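Local structure of glucoamylase (Thermoanaerobacterium thermosaccharolyticum, 1LF6) at residues A[128-133]-A[258-263]; A[186-191]-A[246-251]; A[487-492]-A[500-505]; A[563-568]-A[638-643]; A[570-575]-A[596-601]. The protein probably hydrolyses terminal alpha-1,4-linked glucose from the non-reducing ends of starch-like chains, releasing beta-D-glucose, as a family 15 glycoside hydrolase. All coordinates share one frame; numbering follows the deposited sequence.

Contact 1 (A[128-133]-A[258-263]); sequences VKRNSL and AKTALE
In the N-terminal beta-sandwich, Arg130 and Asn131 meet Thr260 and Glu263 of helix 254-266, a case of a helix tied to the turn at the start of strand 132-141 by one long cationic side chain. The aliphatic part of Arg130 and the Thr260 side chain run antiparallel past each other, Arg130 CB 3.8 Å from Thr260 CG2. Farther out the chain bends at chi3 (69°), and Arg130 NE bonds to Glu263 OE2 at 2.8 Å. The bond is bent, 134° at the hydrogen, and lies on the anti side of the carboxylate, tilted out of its plane. Glu263 CB also covers one guanidinium face, 3.2 Å from Arg130 NE. NH2 forms salt bridges with Asp127 and Glu267. With an alanine in place of Arg130, Asp127, Glu263 and Glu267 would probably lose the guanidinium they share, leaving Glu263 a long ion pair to Lys259 within its helix. Thr260 CG2 also lies 3.8 Å from the carbonyl O of Asn131, the central residue of an inverse gamma turn.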
# COMPACT_ATOMS: atom_id res chain seq x y z
N VAL A 128 -1.22 21.79 -3.50
CA VAL A 128 -0.19 21.79 -2.48
C VAL A 128 -0.51 22.67 -1.27
O VAL A 128 -0.01 22.44 -0.17
CB VAL A 128 1.18 22.24 -3.05
CG1 VAL A 128 1.63 21.27 -4.14
CG2 VAL A 128 1.07 23.66 -3.61
N LYS A 129 -1.36 23.68 -1.46
CA LYS A 129 -1.71 24.60 -0.39
C LYS A 129 -2.96 24.27 0.42
O LYS A 129 -3.08 24.71 1.57
CB LYS A 129 -1.86 26.02 -0.93
CG LYS A 129 -0.55 26.74 -1.17
CD LYS A 129 -0.81 28.19 -1.55
CE LYS A 129 0.45 29.02 -1.45
NZ LYS A 129 0.16 30.47 -1.66
N ARG A 130 -3.89 23.52 -0.16
CA ARG A 130 -5.12 23.20 0.54
C ARG A 130 -5.65 21.80 0.22
O ARG A 130 -5.17 21.14 -0.69
CB ARG A 130 -6.17 24.26 0.22
CG ARG A 130 -6.37 24.47 -1.28
CD ARG A 130 -7.22 25.71 -1.55
NE ARG A 130 -6.51 26.95 -1.22
CZ ARG A 130 -5.61 27.54 -2.01
NH1 ARG A 130 -5.02 28.67 -1.62
NH2 ARG A 130 -5.31 27.02 -3.19
N ASN A 131 -6.65 21.37 0.98
CA ASN A 131 -7.22 20.04 0.82
C ASN A 131 -8.18 19.86 -0.35
O ASN A 131 -9.40 19.76 -0.16
CB ASN A 131 -7.92 19.62 2.13
CG ASN A 131 -6.99 19.70 3.32
OD1 ASN A 131 -5.86 19.22 3.27
ND2 ASN A 131 -7.46 20.29 4.41
N SER A 132 -7.64 19.80 -1.56
CA SER A 132 -8.47 19.60 -2.74
C SER A 132 -7.79 18.74 -3.79
O SER A 132 -6.58 18.85 -4.03
CB SER A 132 -8.85 20.95 -3.36
OG SER A 132 -7.76 21.52 -4.06
N LEU A 133 -8.58 17.88 -4.42
CA LEU A 133 -8.09 16.99 -5.47
C LEU A 133 -8.50 17.62 -6.79
O LEU A 133 -9.65 18.05 -6.95
CB LEU A 133 -8.71 15.60 -5.35
CG LEU A 133 -8.32 14.61 -6.45
CD1 LEU A 133 -6.82 14.33 -6.38
CD2 LEU A 133 -9.12 13.32 -6.29
N ALA A 258 -16.49 24.27 0.79
CA ALA A 258 -16.82 25.16 -0.32
C ALA A 258 -15.74 26.22 -0.53
O ALA A 258 -15.29 26.44 -1.65
CB ALA A 258 -18.16 25.84 -0.06
N LYS A 259 -15.32 26.86 0.56
CA LYS A 259 -14.29 27.89 0.49
C LYS A 259 -13.00 27.34 -0.11
O LYS A 259 -12.34 28.00 -0.91
CB LYS A 259 -14.01 28.44 1.88
CG LYS A 259 -12.94 29.52 1.92
CD LYS A 259 -12.72 30.04 3.33
CE LYS A 259 -11.73 31.19 3.34
NZ LYS A 259 -12.21 32.33 2.50
N THR A 260 -12.64 26.12 0.29
CA THR A 260 -11.43 25.48 -0.21
C THR A 260 -11.53 25.22 -1.71
O THR A 260 -10.57 25.42 -2.45
CB THR A 260 -11.17 24.14 0.52
OG1 THR A 260 -11.07 24.38 1.93
CG2 THR A 260 -9.88 23.49 0.03
N ALA A 261 -12.70 24.78 -2.16
CA ALA A 261 -12.91 24.51 -3.58
C ALA A 261 -12.79 25.81 -4.37
O ALA A 261 -12.21 25.83 -5.46
CB ALA A 261 -14.28 23.89 -3.79
N LEU A 262 -13.33 26.89 -3.81
CA LEU A 262 -13.27 28.19 -4.47
C LEU A 262 -11.83 28.69 -4.57
O LEU A 262 -11.44 29.28 -5.57
CB LEU A 262 -14.12 29.21 -3.72
CG LEU A 262 -15.64 29.01 -3.77
CD1 LEU A 262 -16.32 30.05 -2.89
CD2 LEU A 262 -16.12 29.13 -5.21
N GLU A 263 -11.03 28.45 -3.53
CA GLU A 263 -9.65 28.89 -3.56
C GLU A 263 -8.86 28.12 -4.62
O GLU A 263 -8.09 28.71 -5.39
CB GLU A 263 -9.01 28.71 -2.18
CG GLU A 263 -9.53 29.69 -1.15
CD GLU A 263 -8.99 29.42 0.24
OE1 GLU A 263 -9.18 30.26 1.13
OE2 GLU A 263 -8.36 28.35 0.43

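Contact 2 (A[186-191]-A[246-251]); sequences VYTALS and IVLSFG
Val247 O takes two donors from Ser191: the backbone Ser191 N at 2.8 Å, nearly along the C=O axis, and the hydroxyl Ser191 OG at 3.4 Å, a weak bond. The hydroxyl is brought there by chi1 of 63°, which puts OG between the backbone N and the carbonyl carbon and also near Val247 CB. The pair belongs to a regular antiparallel ladder, in which Tyr187 with Gly251, Ala189 with Ser249 and Ser191 with Val247 are hydrogen-bonded pairs, each linked by two N-H to O bonds. Between them come the non-hydrogen-bonded pairs Thr188 with Phe250 and Leu190 with Leu248, where CA-H groups face carbonyls; Thr188 CA lies 3.2 Å from Ser249 O. On the face carrying these last four residues, Thr188 and Phe250 run side by side, and Thr188 CG2 touches Phe250 CE1 at 3.6 Å. Leu190 CD2 reaches diagonally to Ile246 CG2, also at 3.6 Å. The hydroxyl of Thr188 is held by Tyr155. Both strands are interior to their sheet: strand 176-183 flanks 186-191, and strand 132-141 flanks 246-251. Helix 254-266 packs on the face of Ser191, Val247 and Ser249, while strand 70-80 lies against Leu248 and Phe250.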
# COMPACT_ATOMS: atom_id res chain seq x y z
N VAL A 186 -16.88 15.12 8.52
CA VAL A 186 -16.22 15.18 7.22
C VAL A 186 -17.14 15.60 6.07
O VAL A 186 -18.15 14.95 5.80
CB VAL A 186 -15.58 13.82 6.86
CG1 VAL A 186 -14.88 13.91 5.51
CG2 VAL A 186 -14.60 13.40 7.94
N TYR A 187 -16.77 16.68 5.40
CA TYR A 187 -17.55 17.20 4.28
C TYR A 187 -16.73 17.25 2.99
O TYR A 187 -15.53 17.51 3.02
CB TYR A 187 -18.04 18.63 4.57
CG TYR A 187 -19.00 18.76 5.73
CD1 TYR A 187 -20.35 19.03 5.51
CD2 TYR A 187 -18.56 18.65 7.05
CE1 TYR A 187 -21.24 19.19 6.57
CE2 TYR A 187 -19.44 18.81 8.12
CZ TYR A 187 -20.78 19.08 7.87
OH TYR A 187 -21.65 19.22 8.93
N THR A 188 -17.39 17.00 1.87
CA THR A 188 -16.74 17.06 0.57
C THR A 188 -17.56 17.98 -0.33
O THR A 188 -18.79 18.05 -0.23
CB THR A 188 -16.64 15.67 -0.11
OG1 THR A 188 -17.95 15.24 -0.52
CG2 THR A 188 -16.04 14.66 0.86
N ALA A 189 -16.86 18.68 -1.22
CA ALA A 189 -17.50 19.60 -2.15
C ALA A 189 -16.97 19.33 -3.55
O ALA A 189 -15.77 19.43 -3.79
CB ALA A 189 -17.21 21.04 -1.73
N LEU A 190 -17.87 18.99 -4.46
CA LEU A 190 -17.50 18.72 -5.84
C LEU A 190 -17.88 19.94 -6.68
O LEU A 190 -19.02 20.38 -6.66
CB LEU A 190 -18.26 17.49 -6.35
CG LEU A 190 -17.69 16.70 -7.53
CD1 LEU A 190 -18.78 15.83 -8.11
CD2 LEU A 190 -17.14 17.62 -8.59
N SER A 191 -16.91 20.47 -7.43
CA SER A 191 -17.16 21.65 -8.26
C SER A 191 -16.58 21.53 -9.66
O SER A 191 -15.76 20.65 -9.94
CB SER A 191 -16.60 22.90 -7.58
OG SER A 191 -15.20 22.82 -7.45
N ILE A 246 -12.25 19.61 -12.84
CA ILE A 246 -13.10 19.12 -11.77
C ILE A 246 -12.32 19.21 -10.46
O ILE A 246 -11.17 18.76 -10.38
CB ILE A 246 -13.54 17.65 -12.01
CG1 ILE A 246 -14.42 17.58 -13.27
CG2 ILE A 246 -14.32 17.12 -10.81
CD1 ILE A 246 -15.68 18.44 -13.19
N VAL A 247 -12.93 19.81 -9.44
CA VAL A 247 -12.26 19.96 -8.16
C VAL A 247 -13.08 19.37 -7.01
O VAL A 247 -14.27 19.63 -6.88
CB VAL A 247 -11.97 21.45 -7.84
CG1 VAL A 247 -11.29 21.58 -6.48
CG2 VAL A 247 -11.10 22.05 -8.93
N LEU A 248 -12.41 18.57 -6.18
CA LEU A 248 -13.04 17.95 -5.02
C LEU A 248 -12.30 18.43 -3.78
O LEU A 248 -11.11 18.14 -3.61
CB LEU A 248 -12.98 16.43 -5.11
CG LEU A 248 -13.51 15.67 -3.89
CD1 LEU A 248 -15.01 15.89 -3.74
CD2 LEU A 248 -13.20 14.18 -4.05
N SER A 249 -13.00 19.17 -2.93
CA SER A 249 -12.39 19.69 -1.72
C SER A 249 -12.99 19.06 -0.47
O SER A 249 -14.08 18.49 -0.50
CB SER A 249 -12.55 21.21 -1.68
OG SER A 249 -11.93 21.80 -2.81
N PHE A 250 -12.25 19.16 0.63
CA PHE A 250 -12.66 18.59 1.91
C PHE A 250 -12.63 19.64 3.02
O PHE A 250 -11.89 20.62 2.94
CB PHE A 250 -11.73 17.44 2.28
CG PHE A 250 -11.72 16.31 1.28
CD1 PHE A 250 -12.48 15.17 1.50
CD2 PHE A 250 -10.98 16.41 0.11
CE1 PHE A 250 -12.49 14.13 0.57
CE2 PHE A 250 -10.99 15.39 -0.83
CZ PHE A 250 -11.74 14.24 -0.60
N GLY A 251 -13.44 19.41 4.05
CA GLY A 251 -13.50 20.32 5.17
C GLY A 251 -14.27 19.71 6.32
O GLY A 251 -14.88 18.65 6.17

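Contact 3 (A[487-492]-A[500-505]); sequences NLTYTE and QYYIRI
Tyr490 and Tyr502 form the tight part of a short beta hairpin, strands 490-491 and 501-502, that follows directly on helix 468-489 in the catalytic domain. Their rings make a T-shaped stack: the edge of Tyr490 points at the face of Tyr502, centroids 5.2 Å apart and planes at 65°, with Tyr490 CD2 over the centre of the other ring. Thr489 OG1 comes to the rim of Tyr502, 3.3 Å from CD2, its own hydrogen bond going to Ile485 O. On the other face of the hairpin, Thr491 CG2 sits over the Tyr501 ring in a CH-pi contact, 3.9 Å from its centroid, and touches Ile503 CG2 at 3.6 Å. The end formed by Glu492 and Gln500 is looser and nearer solvent, with Glu492 CA and Gln500 CG 4.2 Å apart. An alanine at Tyr490 would probably open a gap against the face of Tyr502 and strip Gln500 CB of the phenolic oxygen beside it. Three backbone bonds zip the hairpin together. Thr491 and Tyr501 exchange two, and the third is the nearly straight bond where the helix ends, Ile503 N to Thr489 O at 3.0 Å.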
# COMPACT_ATOMS: atom_id res chain seq x y z
N ASN A 487 19.22 -26.57 15.73
CA ASN A 487 18.60 -27.67 16.46
C ASN A 487 17.09 -27.54 16.58
O ASN A 487 16.40 -28.53 16.75
CB ASN A 487 19.24 -27.83 17.83
CG ASN A 487 20.48 -28.73 17.79
OD1 ASN A 487 21.22 -28.74 16.80
ND2 ASN A 487 20.71 -29.46 18.86
N LEU A 488 16.58 -26.32 16.48
CA LEU A 488 15.14 -26.12 16.60
C LEU A 488 14.37 -26.05 15.27
O LEU A 488 13.19 -26.37 15.23
CB LEU A 488 14.84 -24.85 17.40
CG LEU A 488 15.18 -24.90 18.90
CD1 LEU A 488 15.00 -23.52 19.51
CD2 LEU A 488 14.28 -25.90 19.59
N THR A 489 15.04 -25.66 14.19
CA THR A 489 14.32 -25.49 12.93
C THR A 489 14.83 -26.26 11.71
O THR A 489 14.16 -26.31 10.68
CB THR A 489 14.27 -23.99 12.55
OG1 THR A 489 15.58 -23.53 12.22
CG2 THR A 489 13.75 -23.17 13.72
N TYR A 490 16.02 -26.85 11.82
CA TYR A 490 16.60 -27.59 10.71
C TYR A 490 16.28 -29.09 10.79
O TYR A 490 16.82 -29.80 11.64
CB TYR A 490 18.11 -27.36 10.68
CG TYR A 490 18.82 -27.94 9.48
CD1 TYR A 490 19.64 -29.06 9.61
CD2 TYR A 490 18.69 -27.36 8.22
CE1 TYR A 490 20.33 -29.58 8.51
CE2 TYR A 490 19.36 -27.87 7.11
CZ TYR A 490 20.18 -28.98 7.27
OH TYR A 490 20.87 -29.47 6.18
N THR A 491 15.42 -29.57 9.90
CA THR A 491 15.09 -30.99 9.91
C THR A 491 16.09 -31.78 9.06
O THR A 491 16.69 -31.25 8.13
CB THR A 491 13.66 -31.26 9.37
OG1 THR A 491 13.31 -32.63 9.61
CG2 THR A 491 13.59 -30.98 7.86
N GLU A 492 16.27 -33.04 9.42
CA GLU A 492 17.16 -33.94 8.71
C GLU A 492 16.33 -35.18 8.41
O GLU A 492 16.83 -36.18 7.90
CB GLU A 492 18.36 -34.27 9.59
CG GLU A 492 19.15 -33.04 10.00
CD GLU A 492 20.03 -33.26 11.19
OE1 GLU A 492 21.11 -33.87 11.03
OE2 GLU A 492 19.64 -32.84 12.31
N GLN A 500 16.90 -32.80 4.14
CA GLN A 500 17.66 -31.87 4.96
C GLN A 500 17.37 -30.43 4.56
O GLN A 500 17.69 -30.02 3.44
CB GLN A 500 19.15 -32.15 4.80
CG GLN A 500 19.57 -33.53 5.28
CD GLN A 500 20.80 -34.04 4.55
OE1 GLN A 500 20.70 -34.73 3.53
NE2 GLN A 500 21.98 -33.68 5.05
N TYR A 501 16.78 -29.66 5.48
CA TYR A 501 16.44 -28.26 5.21
C TYR A 501 15.76 -27.57 6.39
O TYR A 501 15.21 -28.23 7.27
CB TYR A 501 15.49 -28.19 4.01
CG TYR A 501 14.30 -29.13 4.08
CD1 TYR A 501 14.38 -30.43 3.56
CD2 TYR A 501 13.09 -28.73 4.66
CE1 TYR A 501 13.28 -31.30 3.60
CE2 TYR A 501 11.99 -29.59 4.71
CZ TYR A 501 12.10 -30.87 4.17
OH TYR A 501 11.00 -31.71 4.17
N TYR A 502 15.81 -26.24 6.40
CA TYR A 502 15.13 -25.48 7.44
C TYR A 502 13.66 -25.56 7.06
O TYR A 502 13.31 -25.45 5.88
CB TYR A 502 15.54 -24.00 7.43
CG TYR A 502 16.92 -23.71 7.97
CD1 TYR A 502 17.97 -23.37 7.11
CD2 TYR A 502 17.19 -23.79 9.33
CE1 TYR A 502 19.25 -23.12 7.61
CE2 TYR A 502 18.46 -23.55 9.84
CZ TYR A 502 19.50 -23.22 8.97
OH TYR A 502 20.77 -23.02 9.47
N ILE A 503 12.78 -25.76 8.04
CA ILE A 503 11.36 -25.82 7.74
C ILE A 503 10.77 -24.44 8.03
O ILE A 503 11.45 -23.58 8.57
CB ILE A 503 10.64 -26.89 8.59
CG1 ILE A 503 10.72 -26.56 10.09
CG2 ILE A 503 11.26 -28.25 8.31
CD1 ILE A 503 10.09 -27.64 11.00
N ARG A 504 9.52 -24.23 7.65
CA ARG A 504 8.88 -22.94 7.88
C ARG A 504 8.83 -22.63 9.37
O ARG A 504 9.23 -21.54 9.80
CB ARG A 504 7.46 -22.93 7.33
CG ARG A 504 6.74 -21.62 7.60
CD ARG A 504 5.30 -21.61 7.13
NE ARG A 504 4.61 -20.40 7.56
CZ ARG A 504 3.29 -20.23 7.52
NH1 ARG A 504 2.75 -19.09 7.94
NH2 ARG A 504 2.51 -21.21 7.08
N ILE A 505 8.34 -23.58 10.15
CA ILE A 505 8.25 -23.36 11.59
C ILE A 505 8.05 -24.68 12.34
O ILE A 505 7.30 -25.55 11.90
CB ILE A 505 7.11 -22.35 11.88
CG1 ILE A 505 7.19 -21.87 13.34
CG2 ILE A 505 5.76 -22.97 11.56
CD1 ILE A 505 6.44 -20.58 13.58

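Contact 4 (A[563-568]-A[638-643]); sequences IKVDTP and VWEDTG
Val565 and Glu640 cross obliquely, touching mainly through aliphatic carbons: Val565 CG1 lies 4.1 Å from Glu640 CB. Beyond CB the glutamate turns off, since chi2 of 91° swings CD away from the strand, and its carboxylate is taken up by the hydroxyl of Tyr574 and a salt bridge to Arg597. Thr567 presents its methyl instead, with CG2 3.6 Å from Glu640 O, while its OG1 bonds back to Gly570 O and Lys569 N. Pro568 places the edge of its ring on the loop backbone, Pro568 CD being 3.3 Å from Asp641 O and CG 3.7 Å from Thr642 O. The contact is therefore largely carbon against carbonyl oxygen, without polar bonds between the two segments. The loop keeps its curl through Gly643 N to Trp639 O, 2.9 Å; Gly643, with a positive phi of 74°, brings its CA close to Thr567. Strand 564-567 pairs with strand 570-573, and Phe627 of helix 618-627 packs on both Thr567 and Val638.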
# COMPACT_ATOMS: atom_id res chain seq x y z
N ILE A 563 8.47 -24.48 -4.43
CA ILE A 563 7.69 -23.25 -4.50
C ILE A 563 8.29 -22.12 -5.34
O ILE A 563 8.02 -20.94 -5.10
CB ILE A 563 7.39 -22.72 -3.08
CG1 ILE A 563 8.69 -22.54 -2.30
CG2 ILE A 563 6.46 -23.70 -2.35
CD1 ILE A 563 8.49 -21.96 -0.90
N LYS A 564 9.11 -22.49 -6.31
CA LYS A 564 9.69 -21.51 -7.22
C LYS A 564 8.95 -21.64 -8.54
O LYS A 564 8.60 -22.75 -8.97
CB LYS A 564 11.18 -21.78 -7.45
CG LYS A 564 11.80 -20.84 -8.48
CD LYS A 564 13.24 -21.18 -8.82
CE LYS A 564 13.77 -20.20 -9.86
NZ LYS A 564 15.15 -20.52 -10.32
N VAL A 565 8.66 -20.51 -9.18
CA VAL A 565 7.99 -20.53 -10.48
C VAL A 565 8.64 -19.50 -11.40
O VAL A 565 8.80 -18.34 -11.03
CB VAL A 565 6.48 -20.18 -10.37
CG1 VAL A 565 5.88 -20.06 -11.77
CG2 VAL A 565 5.74 -21.25 -9.56
N ASP A 566 9.04 -19.95 -12.59
CA ASP A 566 9.64 -19.06 -13.58
C ASP A 566 8.51 -18.50 -14.44
O ASP A 566 8.03 -19.17 -15.36
CB ASP A 566 10.62 -19.81 -14.48
CG ASP A 566 11.98 -19.98 -13.86
OD1 ASP A 566 12.62 -18.95 -13.54
OD2 ASP A 566 12.42 -21.14 -13.69
N THR A 567 8.07 -17.28 -14.15
CA THR A 567 7.00 -16.67 -14.93
C THR A 567 7.60 -16.04 -16.18
O THR A 567 8.82 -15.90 -16.30
CB THR A 567 6.31 -15.53 -14.16
OG1 THR A 567 7.19 -14.41 -14.11
CG2 THR A 567 5.96 -15.97 -12.75
N PRO A 568 6.75 -15.65 -17.15
CA PRO A 568 7.32 -15.04 -18.35
C PRO A 568 7.91 -13.64 -18.07
O PRO A 568 8.39 -12.98 -18.98
CB PRO A 568 6.14 -15.02 -19.33
CG PRO A 568 4.95 -15.03 -18.46
CD PRO A 568 5.33 -15.97 -17.34
N VAL A 638 1.44 -11.70 -7.84
CA VAL A 638 1.28 -11.79 -9.29
C VAL A 638 0.94 -13.24 -9.67
O VAL A 638 1.27 -14.18 -8.94
CB VAL A 638 2.57 -11.38 -10.06
CG1 VAL A 638 2.92 -9.92 -9.75
CG2 VAL A 638 3.72 -12.31 -9.69
N TRP A 639 0.27 -13.41 -10.81
CA TRP A 639 -0.12 -14.73 -11.30
C TRP A 639 1.06 -15.54 -11.81
O TRP A 639 2.03 -14.98 -12.33
CB TRP A 639 -1.15 -14.60 -12.43
CG TRP A 639 -2.45 -14.00 -12.02
CD1 TRP A 639 -2.84 -12.71 -12.17
CD2 TRP A 639 -3.55 -14.69 -11.41
NE1 TRP A 639 -4.13 -12.55 -11.71
CE2 TRP A 639 -4.58 -13.75 -11.24
CE3 TRP A 639 -3.76 -16.01 -11.00
CZ2 TRP A 639 -5.82 -14.09 -10.67
CZ3 TRP A 639 -4.99 -16.35 -10.44
CH2 TRP A 639 -6.00 -15.38 -10.28
N GLU A 640 0.99 -16.86 -11.67
CA GLU A 640 2.06 -17.74 -12.12
C GLU A 640 2.19 -17.83 -13.64
O GLU A 640 3.30 -17.91 -14.16
CB GLU A 640 1.88 -19.18 -11.61
CG GLU A 640 1.74 -19.36 -10.12
CD GLU A 640 0.30 -19.30 -9.66
OE1 GLU A 640 -0.02 -19.98 -8.67
OE2 GLU A 640 -0.50 -18.58 -10.29
N ASP A 641 1.06 -17.81 -14.34
CA ASP A 641 1.08 -17.95 -15.79
C ASP A 641 1.51 -16.71 -16.58
O ASP A 641 2.20 -16.83 -17.59
CB ASP A 641 -0.29 -18.44 -16.29
CG ASP A 641 -1.40 -17.44 -16.04
OD1 ASP A 641 -1.26 -16.60 -15.13
OD2 ASP A 641 -2.43 -17.52 -16.74
N THR A 642 1.12 -15.53 -16.12
CA THR A 642 1.46 -14.30 -16.85
C THR A 642 2.39 -13.36 -16.10
O THR A 642 2.96 -12.45 -16.70
CB THR A 642 0.21 -13.50 -17.18
OG1 THR A 642 -0.38 -13.04 -15.96
CG2 THR A 642 -0.80 -14.36 -17.95
N GLY A 643 2.53 -13.56 -14.80
CA GLY A 643 3.38 -12.68 -14.02
C GLY A 643 2.71 -11.34 -13.83
O GLY A 643 3.33 -10.40 -13.34

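Contact 5 (A[570-575]-A[596-601]); sequences GPSWYR and GRLWPL
Leu598 and Tyr574 make the first of two CH-pi contacts: Leu598 CD1 stands over the centre of the Tyr574 ring, 3.5 Å from the centroid and 11° off the normal. In the second, Arg575 CG lies 3.7 Å from the centroid of the five-membered ring of Trp599, over its face. The arginine then runs across the indole; its guanidinium is only 9° from the ring plane, and Arg575 NE comes within 3.3 Å of Trp599 CZ2. Trp437 adds a cation-pi contact to the same arginine. Among polar interactions, the direct hydrogen bond is Trp599 N to Trp573 O, 3.2 Å long but nearly straight at 173°. A water beside the Tyr574 ring edge bridges Arg575 N and Arg597 O, at 3.0 Å and 2.8 Å. Van der Waals packing completes the contact where Ser572 CB meets Leu598 CG at 3.7 Å, while the serine hydroxyl bonds with Thr603. The contact joins strand 570-573 to the loop just before helix 600-612 of the (alpha/alpha)6 barrel, and Arg575 lies about 6 Å, side chain to side chain, from both Glu435 and Glu438, the probable proton acceptor and donor of the family 15 active site.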
# COMPACT_ATOMS: atom_id res chain seq x y z
N GLY A 570 9.91 -13.42 -15.22
CA GLY A 570 11.05 -13.76 -14.41
C GLY A 570 10.66 -14.70 -13.27
O GLY A 570 9.50 -15.11 -13.17
N PRO A 571 11.59 -15.04 -12.39
CA PRO A 571 11.25 -15.95 -11.29
C PRO A 571 10.66 -15.28 -10.06
O PRO A 571 10.96 -14.12 -9.75
CB PRO A 571 12.59 -16.59 -10.98
CG PRO A 571 13.52 -15.41 -11.10
CD PRO A 571 13.04 -14.75 -12.39
N SER A 572 9.80 -16.02 -9.37
CA SER A 572 9.21 -15.57 -8.12
C SER A 572 8.90 -16.81 -7.29
O SER A 572 8.97 -17.93 -7.80
CB SER A 572 7.95 -14.74 -8.35
OG SER A 572 7.65 -13.99 -7.17
N TRP A 573 8.57 -16.62 -6.03
CA TRP A 573 8.28 -17.73 -5.13
C TRP A 573 6.99 -17.53 -4.34
O TRP A 573 6.54 -16.40 -4.17
CB TRP A 573 9.43 -17.88 -4.12
CG TRP A 573 10.72 -18.35 -4.70
CD1 TRP A 573 11.26 -19.59 -4.57
CD2 TRP A 573 11.62 -17.60 -5.53
NE1 TRP A 573 12.44 -19.67 -5.27
CE2 TRP A 573 12.69 -18.47 -5.87
CE3 TRP A 573 11.64 -16.28 -6.03
CZ2 TRP A 573 13.75 -18.06 -6.69
CZ3 TRP A 573 12.70 -15.88 -6.83
CH2 TRP A 573 13.74 -16.77 -7.16
N TYR A 574 6.41 -18.64 -3.88
CA TYR A 574 5.21 -18.59 -3.02
C TYR A 574 5.80 -18.38 -1.63
O TYR A 574 6.99 -18.64 -1.42
CB TYR A 574 4.47 -19.93 -3.01
CG TYR A 574 3.83 -20.35 -4.31
CD1 TYR A 574 2.58 -19.85 -4.67
CD2 TYR A 574 4.46 -21.25 -5.17
CE1 TYR A 574 1.97 -20.24 -5.86
CE2 TYR A 574 3.86 -21.65 -6.36
CZ TYR A 574 2.61 -21.14 -6.70
OH TYR A 574 2.01 -21.54 -7.87
N ARG A 575 4.98 -17.95 -0.68
CA ARG A 575 5.43 -17.74 0.70
C ARG A 575 5.78 -19.08 1.36
O ARG A 575 6.65 -19.15 2.21
CB ARG A 575 4.35 -17.06 1.52
CG ARG A 575 3.77 -15.80 0.91
CD ARG A 575 2.36 -15.58 1.45
NE ARG A 575 2.32 -14.82 2.68
CZ ARG A 575 1.30 -14.84 3.54
NH1 ARG A 575 1.35 -14.10 4.63
NH2 ARG A 575 0.25 -15.61 3.31
N GLY A 596 -2.73 -18.90 -2.48
CA GLY A 596 -1.68 -17.90 -2.43
C GLY A 596 -0.89 -17.87 -3.73
O GLY A 596 -0.59 -18.91 -4.30
N ARG A 597 -0.55 -16.68 -4.20
CA ARG A 597 0.18 -16.58 -5.45
C ARG A 597 1.63 -16.15 -5.25
O ARG A 597 2.15 -16.22 -4.13
CB ARG A 597 -0.57 -15.63 -6.40
CG ARG A 597 -2.04 -16.02 -6.59
CD ARG A 597 -2.22 -17.36 -7.34
NE ARG A 597 -3.61 -17.81 -7.37
CZ ARG A 597 -4.08 -18.80 -8.14
NH1 ARG A 597 -3.27 -19.44 -8.97
NH2 ARG A 597 -5.36 -19.14 -8.09
N LEU A 598 2.29 -15.74 -6.32
CA LEU A 598 3.69 -15.34 -6.29
C LEU A 598 3.90 -13.93 -5.75
O LEU A 598 3.17 -13.01 -6.10
CB LEU A 598 4.29 -15.46 -7.69
CG LEU A 598 4.83 -16.81 -8.17
CD1 LEU A 598 4.15 -17.97 -7.45
CD2 LEU A 598 4.63 -16.91 -9.67
N TRP A 599 4.93 -13.76 -4.93
CA TRP A 599 5.22 -12.46 -4.34
C TRP A 599 6.49 -11.82 -4.90
O TRP A 599 7.60 -12.30 -4.65
CB TRP A 599 5.37 -12.59 -2.82
CG TRP A 599 4.08 -12.85 -2.09
CD1 TRP A 599 3.15 -13.82 -2.38
CD2 TRP A 599 3.60 -12.17 -0.93
NE1 TRP A 599 2.13 -13.78 -1.46
CE2 TRP A 599 2.38 -12.77 -0.56
CE3 TRP A 599 4.09 -11.10 -0.16
CZ2 TRP A 599 1.63 -12.35 0.54
CZ3 TRP A 599 3.34 -10.68 0.94
CH2 TRP A 599 2.12 -11.31 1.28
N PRO A 600 6.34 -10.74 -5.68
CA PRO A 600 7.57 -10.14 -6.19
C PRO A 600 8.49 -9.77 -5.02
O PRO A 600 9.71 -9.67 -5.18
CB PRO A 600 7.07 -8.92 -6.99
CG PRO A 600 5.60 -8.79 -6.63
CD PRO A 600 5.15 -10.19 -6.34
N LEU A 601 7.90 -9.57 -3.85
CA LEU A 601 8.68 -9.25 -2.65
C LEU A 601 9.73 -10.35 -2.44
O LEU A 601 10.88 -10.06 -2.14
CB LEU A 601 7.77 -9.20 -1.41
CG LEU A 601 8.43 -9.21 -0.03
CD1 LEU A 601 9.32 -7.99 0.15
CD2 LEU A 601 7.36 -9.24 1.05
O HOH W 1 2.19 -17.83 -1.81

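The five contacts fall into two groups matching the two domains. Contacts 1 and 2, centres 8 Å apart, share the N-terminal sheet: Leu133 N probably bonds to Leu248 O at 2.7 Å. Contacts 4 and 5 lie 7 Å apart, centre to centre, in the catalytic domain, joined through a probable bond of Val638 N to Leu598 O at 2.8 Å. Contacts 3 and 5, centres about 22 Å apart, both approach the active site, contact 5 through Arg575 and contact 3 through Arg504, which forms a salt bridge with Glu435. In contact 4, the Trp639 side chain is about 7 Å from that of Trp325, a probable substrate-binding residue. Contacts 1 and 2 lie at least 40 Å, between centres, from the rest.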